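Local coordinates for protein DNA polymerase III beta subunit (Streptococcus pyogenes, PDB 2AVT) that probably encircles duplex DNA as a ring-shaped dimer and tethers the replicative polymerase to its template, as beta subunits of bacterial polymerase III do, at residues H13-T18 / F81-I86; S88-S93 / L106-S111. All coordinates share one frame; numbering follows the deposited sequence.

In the fold
Interaction 1 and interaction 2 lie in the first of the chain's three similar domains, their centres about 14 Å apart. Helix 79-88 supplies one side of interaction 1, and the loop that leaves it supplies one side of interaction 2. The helix pair 13-18 / 81-86 is a mostly buried, apolar contact without hydrogen bonds across it; 88-93 / 106-111 is partly exposed, combines a hydrogen bond to a serine hydroxyl and a bridging water with packing of Leu89 and Pro90, and sits at the edge of the domain. Leu106 joins the two, its CD1 packing 3.7 Å from Ile85 CG2. Both border the second subunit: Phe81 lies on Leu280 of that subunit, and Lys110 forms a salt bridge to its Asp316.

Interaction 1 (H13-T18 / F81-I86); sequences HALNTT and FFINII
Leu15 and Ile83 face each other where two nearly antiparallel helices pass, their axes 10.5 Å apart at closest approach and their directions 159° apart; the two CA atoms are 6.8 Å from each other. Leu15 does most of the work. Its CB lies 3.9 Å from Ile83 CG1, while its branched end reaches Phe82: CD1 is 4.0 Å from the ring atom CE2, and CD2 meets the same atom. The Leu15 and Phe82 side chains cross at about a right angle. CD1 also touches Ile86 CG2, at 4.2 Å. Ile83 answers from the other helix with its CD1, which comes 3.7 Å from Leu15 O. With CG2 anti to its backbone N, Ile83 offers that methyl to Asn16 OD1, 3.5 Å away at the exposed margin. Within helix 79-88, Ile86 CG1 lies over one face of the Phe82 ring, toward the rim. Strand 33-39 continues the core, Ile34 touching Leu15 and Ile36 touching Phe82. As in other bacterial beta subunits, the two helices of this domain probably face the DNA channel. No hydrogen bond joins them here: the direct contact is van der Waals packing of Leu15 on Ile83, Phe82 and Ile86, with methyls of Ile83 also against two oxygens.

Interaction 2 (S88-S93 / L106-S111); sequences SLPDIS and LTSGKS
Ser108 sits opposite Asp91, with 5.2 Å between their CA atoms, where the irregular segment 88-93 passes the end of strand 103-108 and the type II' beta turn Ser108-Ser111 of a beta hairpin. The turn is closed by two backbone bonds between Ser108 and Ser111, and strand 111-116 leads away from it. The Ser108 side chain carries the contact: with OG anti to its backbone N (chi1 -179°), the hydroxyl accepts a bond from Asp91 N at 2.9 Å, bent to 132° at the hydrogen. Leu89 CB packs on Ser108 CB at 3.7 Å, and both Leu89 methyls also lie near that carbon. Pro90 sets its ring against the turn, CG 3.1 Å from Ser108 O and CD 4.0 Å from Ser111 CB. Gly109, with its positive phi of 69°, takes the second position of the turn, and the Asp91 carboxylate lies against it, OD1 3.5 Å from Gly109 CA. Ser111 OG turns to Glu313 of the second subunit, and its backbone pairs with a strand of that subunit, extending the beta sheet across the dimer interface. A water bridges the two segments, accepting from Gly109 N at 2.9 Å and donating a weak bond to Ser93 O at 3.3 Å.

Interaction 1 (H13-T18 / F81-I86)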
ATOM      1  N   HIS A  13     -20.252   0.718  -4.264  1.00 28.29           N
ATOM      2  CA  HIS A  13     -19.641   1.720  -5.141  1.00 29.86           C
ATOM      3  C   HIS A  13     -20.019   3.139  -4.727  1.00 26.41           C
ATOM      4  O   HIS A  13     -19.154   4.003  -4.621  1.00 26.81           O
ATOM      5  CB  HIS A  13     -20.039   1.475  -6.599  1.00 34.24           C
ATOM      6  CG  HIS A  13     -19.359   0.289  -7.215  1.00 42.25           C
ATOM      7  ND1 HIS A  13     -17.989   0.120  -7.186  1.00 44.94           N
ATOM      8  CD2 HIS A  13     -19.855  -0.781  -7.879  1.00 44.07           C
ATOM      9  CE1 HIS A  13     -17.673  -1.004  -7.803  1.00 44.20           C
ATOM     10  NE2 HIS A  13     -18.786  -1.570  -8.234  1.00 45.28           N
ATOM     11  N   ALA A  14     -21.304   3.372  -4.475  1.00 23.50           N
ATOM     12  CA  ALA A  14     -21.777   4.693  -4.067  1.00 24.29           C
ATOM     13  C   ALA A  14     -21.252   5.102  -2.683  1.00 22.51           C
ATOM     14  O   ALA A  14     -20.986   6.275  -2.437  1.00 23.05           O
ATOM     15  CB  ALA A  14     -23.308   4.725  -4.070  1.00 23.25           C
ATOM     16  N   LEU A  15     -21.126   4.131  -1.781  1.00 22.84           N
ATOM     17  CA  LEU A  15     -20.626   4.394  -0.437  1.00 22.00           C
ATOM     18  C   LEU A  15     -19.161   4.804  -0.469  1.00 22.12           C
ATOM     19  O   LEU A  15     -18.763   5.751   0.204  1.00 20.46           O
ATOM     20  CB  LEU A  15     -20.790   3.152   0.452  1.00 19.93           C
ATOM     21  CG  LEU A  15     -22.211   2.866   0.944  1.00 21.91           C
ATOM     22  CD1 LEU A  15     -22.314   1.450   1.547  1.00 15.35           C
ATOM     23  CD2 LEU A  15     -22.592   3.925   1.965  1.00 20.19           C
ATOM     24  N   ASN A  16     -18.357   4.087  -1.245  1.00 23.33           N
ATOM     25  CA  ASN A  16     -16.937   4.393  -1.334  1.00 24.97           C
ATOM     26  C   ASN A  16     -16.680   5.749  -1.970  1.00 26.94           C
ATOM     27  O   ASN A  16     -15.656   6.367  -1.718  1.00 26.76           O
ATOM     28  CB  ASN A  16     -16.200   3.318  -2.123  1.00 27.66           C
ATOM     29  CG  ASN A  16     -16.106   2.012  -1.366  1.00 30.72           C
ATOM     30  OD1 ASN A  16     -16.234   1.983  -0.142  1.00 31.96           O
ATOM     31  ND2 ASN A  16     -15.860   0.922  -2.087  1.00 32.51           N
ATOM     32  N   THR A  17     -17.604   6.207  -2.805  1.00 28.02           N
ATOM     33  CA  THR A  17     -17.454   7.508  -3.447  1.00 31.41           C
ATOM     34  C   THR A  17     -17.694   8.604  -2.415  1.00 29.07           C
ATOM     35  O   THR A  17     -16.954   9.585  -2.337  1.00 29.92           O
ATOM     36  CB  THR A  17     -18.476   7.699  -4.571  1.00 33.53           C
ATOM     37  OG1 THR A  17     -18.241   6.730  -5.598  1.00 41.41           O
ATOM     38  CG2 THR A  17     -18.359   9.093  -5.160  1.00 38.81           C
ATOM     39  N   THR A  18     -18.756   8.427  -1.639  1.00 26.96           N
ATOM     40  CA  THR A  18     -19.133   9.378  -0.607  1.00 26.21           C
ATOM     41  C   THR A  18     -18.062   9.435   0.487  1.00 26.82           C
ATOM     42  O   THR A  18     -17.772  10.504   1.030  1.00 26.38           O
ATOM     43  CB  THR A  18     -20.477   8.976   0.030  1.00 25.21           C
ATOM     44  OG1 THR A  18     -21.461   8.797  -1.002  1.00 25.57           O
ATOM     45  CG2 THR A  18     -20.951  10.054   0.993  1.00 21.53           C
ATOM     46  N   PHE A  81     -16.970   1.939   9.382  1.00 27.78           N
ATOM     47  CA  PHE A  81     -17.522   0.747   9.994  1.00 27.12           C
ATOM     48  C   PHE A  81     -18.718   0.211   9.181  1.00 26.99           C
ATOM     49  O   PHE A  81     -18.800  -0.984   8.880  1.00 23.79           O
ATOM     50  CB  PHE A  81     -17.929   1.092  11.427  1.00 28.69           C
ATOM     51  CG  PHE A  81     -18.546  -0.048  12.180  1.00 29.85           C
ATOM     52  CD1 PHE A  81     -17.839  -1.216  12.403  1.00 32.05           C
ATOM     53  CD2 PHE A  81     -19.833   0.056  12.676  1.00 30.27           C
ATOM     54  CE1 PHE A  81     -18.408  -2.262  13.107  1.00 31.33           C
ATOM     55  CE2 PHE A  81     -20.404  -0.986  13.378  1.00 34.45           C
ATOM     56  CZ  PHE A  81     -19.686  -2.146  13.593  1.00 31.19           C
ATOM     57  N   PHE A  82     -19.630   1.100   8.805  1.00 23.72           N
ATOM     58  CA  PHE A  82     -20.805   0.691   8.050  1.00 23.45           C
ATOM     59  C   PHE A  82     -20.434   0.071   6.717  1.00 23.79           C
ATOM     60  O   PHE A  82     -20.989  -0.958   6.319  1.00 23.38           O
ATOM     61  CB  PHE A  82     -21.723   1.888   7.802  1.00 24.82           C
ATOM     62  CG  PHE A  82     -22.932   1.557   6.979  1.00 24.03           C
ATOM     63  CD1 PHE A  82     -23.842   0.606   7.417  1.00 24.99           C
ATOM     64  CD2 PHE A  82     -23.167   2.206   5.776  1.00 23.04           C
ATOM     65  CE1 PHE A  82     -24.976   0.313   6.667  1.00 23.56           C
ATOM     66  CE2 PHE A  82     -24.297   1.916   5.022  1.00 24.82           C
ATOM     67  CZ  PHE A  82     -25.203   0.970   5.470  1.00 24.07           C
ATOM     68  N   ILE A  83     -19.499   0.712   6.022  1.00 21.48           N
ATOM     69  CA  ILE A  83     -19.046   0.235   4.728  1.00 21.82           C
ATOM     70  C   ILE A  83     -18.359  -1.123   4.816  1.00 21.37           C
ATOM     71  O   ILE A  83     -18.567  -1.967   3.945  1.00 20.15           O
ATOM     72  CB  ILE A  83     -18.103   1.255   4.064  1.00 18.53           C
ATOM     73  CG1 ILE A  83     -18.877   2.542   3.771  1.00 22.60           C
ATOM     74  CG2 ILE A  83     -17.500   0.671   2.815  1.00 20.43           C
ATOM     75  CD1 ILE A  83     -18.002   3.671   3.198  1.00 21.97           C
ATOM     76  N   ASN A  84     -17.532  -1.339   5.841  1.00 20.84           N
ATOM     77  CA  ASN A  84     -16.886  -2.652   5.996  1.00 23.35           C
ATOM     78  C   ASN A  84     -17.964  -3.727   6.230  1.00 20.97           C
ATOM     79  O   ASN A  84     -17.859  -4.847   5.737  1.00 24.21           O
ATOM     80  CB  ASN A  84     -15.907  -2.671   7.182  1.00 22.20           C
ATOM     81  CG  ASN A  84     -14.693  -1.798   6.949  1.00 24.18           C
ATOM     82  OD1 ASN A  84     -14.211  -1.670   5.824  1.00 26.00           O
ATOM     83  ND2 ASN A  84     -14.182  -1.204   8.015  1.00 24.21           N
ATOM     84  N   ILE A  85     -18.994  -3.388   6.992  1.00 20.35           N
ATOM     85  CA  ILE A  85     -20.070  -4.348   7.238  1.00 23.72           C
ATOM     86  C   ILE A  85     -20.795  -4.704   5.930  1.00 24.84           C
ATOM     87  O   ILE A  85     -20.933  -5.887   5.589  1.00 25.65           O
ATOM     88  CB  ILE A  85     -21.067  -3.800   8.261  1.00 23.41           C
ATOM     89  CG1 ILE A  85     -20.466  -3.938   9.661  1.00 22.37           C
ATOM     90  CG2 ILE A  85     -22.386  -4.567   8.189  1.00 23.07           C
ATOM     91  CD1 ILE A  85     -21.053  -3.001  10.648  1.00 25.35           C
ATOM     92  N   ILE A  86     -21.215  -3.683   5.187  1.00 23.88           N
ATOM     93  CA  ILE A  86     -21.911  -3.876   3.920  1.00 23.47           C
ATOM     94  C   ILE A  86     -21.059  -4.702   2.971  1.00 24.79           C
ATOM     95  O   ILE A  86     -21.549  -5.627   2.324  1.00 24.14           O
ATOM     96  CB  ILE A  86     -22.243  -2.513   3.248  1.00 23.40           C
ATOM     97  CG1 ILE A  86     -23.311  -1.789   4.067  1.00 21.24           C
ATOM     98  CG2 ILE A  86     -22.693  -2.719   1.797  1.00 21.93           C
ATOM     99  CD1 ILE A  86     -24.657  -2.530   4.145  1.00 22.79           C
TER

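Interaction 2 (S88-S93 / L106-S111)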
ATOM      1  N   SER A  88     -18.979  -6.862   3.689  1.00 24.56           N
ATOM      2  CA  SER A  88     -18.786  -8.215   4.191  1.00 24.95           C
ATOM      3  C   SER A  88     -20.026  -9.096   4.078  1.00 24.85           C
ATOM      4  O   SER A  88     -19.936 -10.303   4.310  1.00 24.04           O
ATOM      5  CB  SER A  88     -18.371  -8.189   5.662  1.00 22.55           C
ATOM      6  OG  SER A  88     -19.520  -8.064   6.484  1.00 26.43           O
ATOM      7  N   LEU A  89     -21.174  -8.508   3.736  1.00 25.36           N
ATOM      8  CA  LEU A  89     -22.416  -9.282   3.647  1.00 25.75           C
ATOM      9  C   LEU A  89     -22.336 -10.294   2.519  1.00 27.45           C
ATOM     10  O   LEU A  89     -21.787 -10.012   1.454  1.00 26.81           O
ATOM     11  CB  LEU A  89     -23.615  -8.351   3.500  1.00 25.45           C
ATOM     12  CG  LEU A  89     -23.853  -7.588   4.814  1.00 25.76           C
ATOM     13  CD1 LEU A  89     -24.977  -6.571   4.650  1.00 26.49           C
ATOM     14  CD2 LEU A  89     -24.199  -8.579   5.912  1.00 27.78           C
ATOM     15  N   PRO A  90     -22.897 -11.494   2.745  1.00 28.32           N
ATOM     16  CA  PRO A  90     -22.908 -12.617   1.807  1.00 31.40           C
ATOM     17  C   PRO A  90     -23.688 -12.557   0.488  1.00 34.07           C
ATOM     18  O   PRO A  90     -23.132 -12.872  -0.558  1.00 35.41           O
ATOM     19  CB  PRO A  90     -23.348 -13.783   2.693  1.00 30.27           C
ATOM     20  CG  PRO A  90     -24.375 -13.139   3.579  1.00 29.99           C
ATOM     21  CD  PRO A  90     -23.740 -11.783   3.922  1.00 27.94           C
ATOM     22  N   ASP A  91     -24.958 -12.165   0.527  1.00 36.35           N
ATOM     23  CA  ASP A  91     -25.762 -12.134  -0.694  1.00 39.18           C
ATOM     24  C   ASP A  91     -25.715 -10.884  -1.564  1.00 39.72           C
ATOM     25  O   ASP A  91     -25.363  -9.791  -1.112  1.00 38.68           O
ATOM     26  CB  ASP A  91     -27.220 -12.456  -0.366  1.00 41.53           C
ATOM     27  CG  ASP A  91     -27.502 -13.950  -0.389  1.00 47.97           C
ATOM     28  OD1 ASP A  91     -26.768 -14.721   0.278  1.00 50.97           O
ATOM     29  OD2 ASP A  91     -28.464 -14.357  -1.074  1.00 49.37           O
ATOM     30  N   ILE A  92     -26.100 -11.071  -2.821  1.00 39.13           N
ATOM     31  CA  ILE A  92     -26.114 -10.009  -3.815  1.00 40.43           C
ATOM     32  C   ILE A  92     -27.002  -8.840  -3.419  1.00 37.28           C
ATOM     33  O   ILE A  92     -26.738  -7.707  -3.806  1.00 37.78           O
ATOM     34  CB  ILE A  92     -26.580 -10.551  -5.184  1.00 43.61           C
ATOM     35  CG1 ILE A  92     -25.690 -11.723  -5.604  1.00 47.47           C
ATOM     36  CG2 ILE A  92     -26.509  -9.451  -6.234  1.00 45.76           C
ATOM     37  CD1 ILE A  92     -26.089 -12.380  -6.921  1.00 48.15           C
ATOM     38  N   SER A  93     -28.052  -9.106  -2.651  1.00 33.74           N
ATOM     39  CA  SER A  93     -28.947  -8.040  -2.234  1.00 34.13           C
ATOM     40  C   SER A  93     -29.045  -7.883  -0.726  1.00 32.69           C
ATOM     41  O   SER A  93     -29.000  -8.854   0.030  1.00 31.92           O
ATOM     42  CB  SER A  93     -30.348  -8.240  -2.828  1.00 37.17           C
ATOM     43  OG  SER A  93     -30.844  -9.536  -2.560  1.00 42.33           O
ATOM     44  N   LEU A 106     -29.679  -5.029   9.039  1.00 22.17           N
ATOM     45  CA  LEU A 106     -29.201  -5.324   7.703  1.00 24.13           C
ATOM     46  C   LEU A 106     -29.337  -6.837   7.509  1.00 27.23           C
ATOM     47  O   LEU A 106     -28.767  -7.617   8.282  1.00 26.37           O
ATOM     48  CB  LEU A 106     -27.732  -4.921   7.576  1.00 22.65           C
ATOM     49  CG  LEU A 106     -27.347  -3.487   7.976  1.00 23.85           C
ATOM     50  CD1 LEU A 106     -25.832  -3.332   7.926  1.00 19.12           C
ATOM     51  CD2 LEU A 106     -28.010  -2.482   7.020  1.00 19.79           C
ATOM     52  N   THR A 107     -30.089  -7.245   6.489  1.00 24.86           N
ATOM     53  CA  THR A 107     -30.287  -8.663   6.214  1.00 26.38           C
ATOM     54  C   THR A 107     -29.811  -9.006   4.813  1.00 26.98           C
ATOM     55  O   THR A 107     -30.214  -8.378   3.824  1.00 28.18           O
ATOM     56  CB  THR A 107     -31.768  -9.059   6.341  1.00 28.79           C
ATOM     57  OG1 THR A 107     -32.219  -8.778   7.669  1.00 31.34           O
ATOM     58  CG2 THR A 107     -31.954 -10.552   6.064  1.00 31.44           C
ATOM     59  N   SER A 108     -28.924  -9.988   4.737  1.00 25.78           N
ATOM     60  CA  SER A 108     -28.375 -10.439   3.471  1.00 28.10           C
ATOM     61  C   SER A 108     -28.175 -11.939   3.589  1.00 28.75           C
ATOM     62  O   SER A 108     -27.269 -12.398   4.280  1.00 29.31           O
ATOM     63  CB  SER A 108     -27.032  -9.760   3.190  1.00 26.96           C
ATOM     64  OG  SER A 108     -26.497 -10.186   1.950  1.00 26.51           O
ATOM     65  N   GLY A 109     -29.024 -12.698   2.907  1.00 29.10           N
ATOM     66  CA  GLY A 109     -28.918 -14.142   2.975  1.00 28.35           C
ATOM     67  C   GLY A 109     -29.318 -14.577   4.367  1.00 27.44           C
ATOM     68  O   GLY A 109     -30.308 -14.095   4.914  1.00 28.41           O
ATOM     69  N   LYS A 110     -28.528 -15.461   4.959  1.00 27.68           N
ATOM     70  CA  LYS A 110     -28.805 -15.971   6.296  1.00 27.80           C
ATOM     71  C   LYS A 110     -28.174 -15.105   7.371  1.00 28.97           C
ATOM     72  O   LYS A 110     -28.230 -15.446   8.553  1.00 28.00           O
ATOM     73  CB  LYS A 110     -28.258 -17.390   6.424  1.00 28.78           C
ATOM     74  CG  LYS A 110     -28.936 -18.388   5.514  1.00 32.49           C
ATOM     75  CD  LYS A 110     -27.961 -19.471   5.106  1.00 35.74           C
ATOM     76  CE  LYS A 110     -26.747 -18.841   4.437  1.00 38.50           C
ATOM     77  NZ  LYS A 110     -25.902 -19.847   3.744  1.00 38.43           N
ATOM     78  N   SER A 111     -27.578 -13.987   6.962  1.00 27.68           N
ATOM     79  CA  SER A 111     -26.908 -13.098   7.901  1.00 29.10           C
ATOM     80  C   SER A 111     -27.722 -11.865   8.274  1.00 27.67           C
ATOM     81  O   SER A 111     -28.209 -11.138   7.404  1.00 29.38           O
ATOM     82  CB  SER A 111     -25.551 -12.665   7.322  1.00 30.64           C
ATOM     83  OG  SER A 111     -24.789 -11.954   8.283  1.00 35.86           O
TER
HETATM   84  O   HOH W   1     -30.424 -11.789   0.572  1.00 36.53           O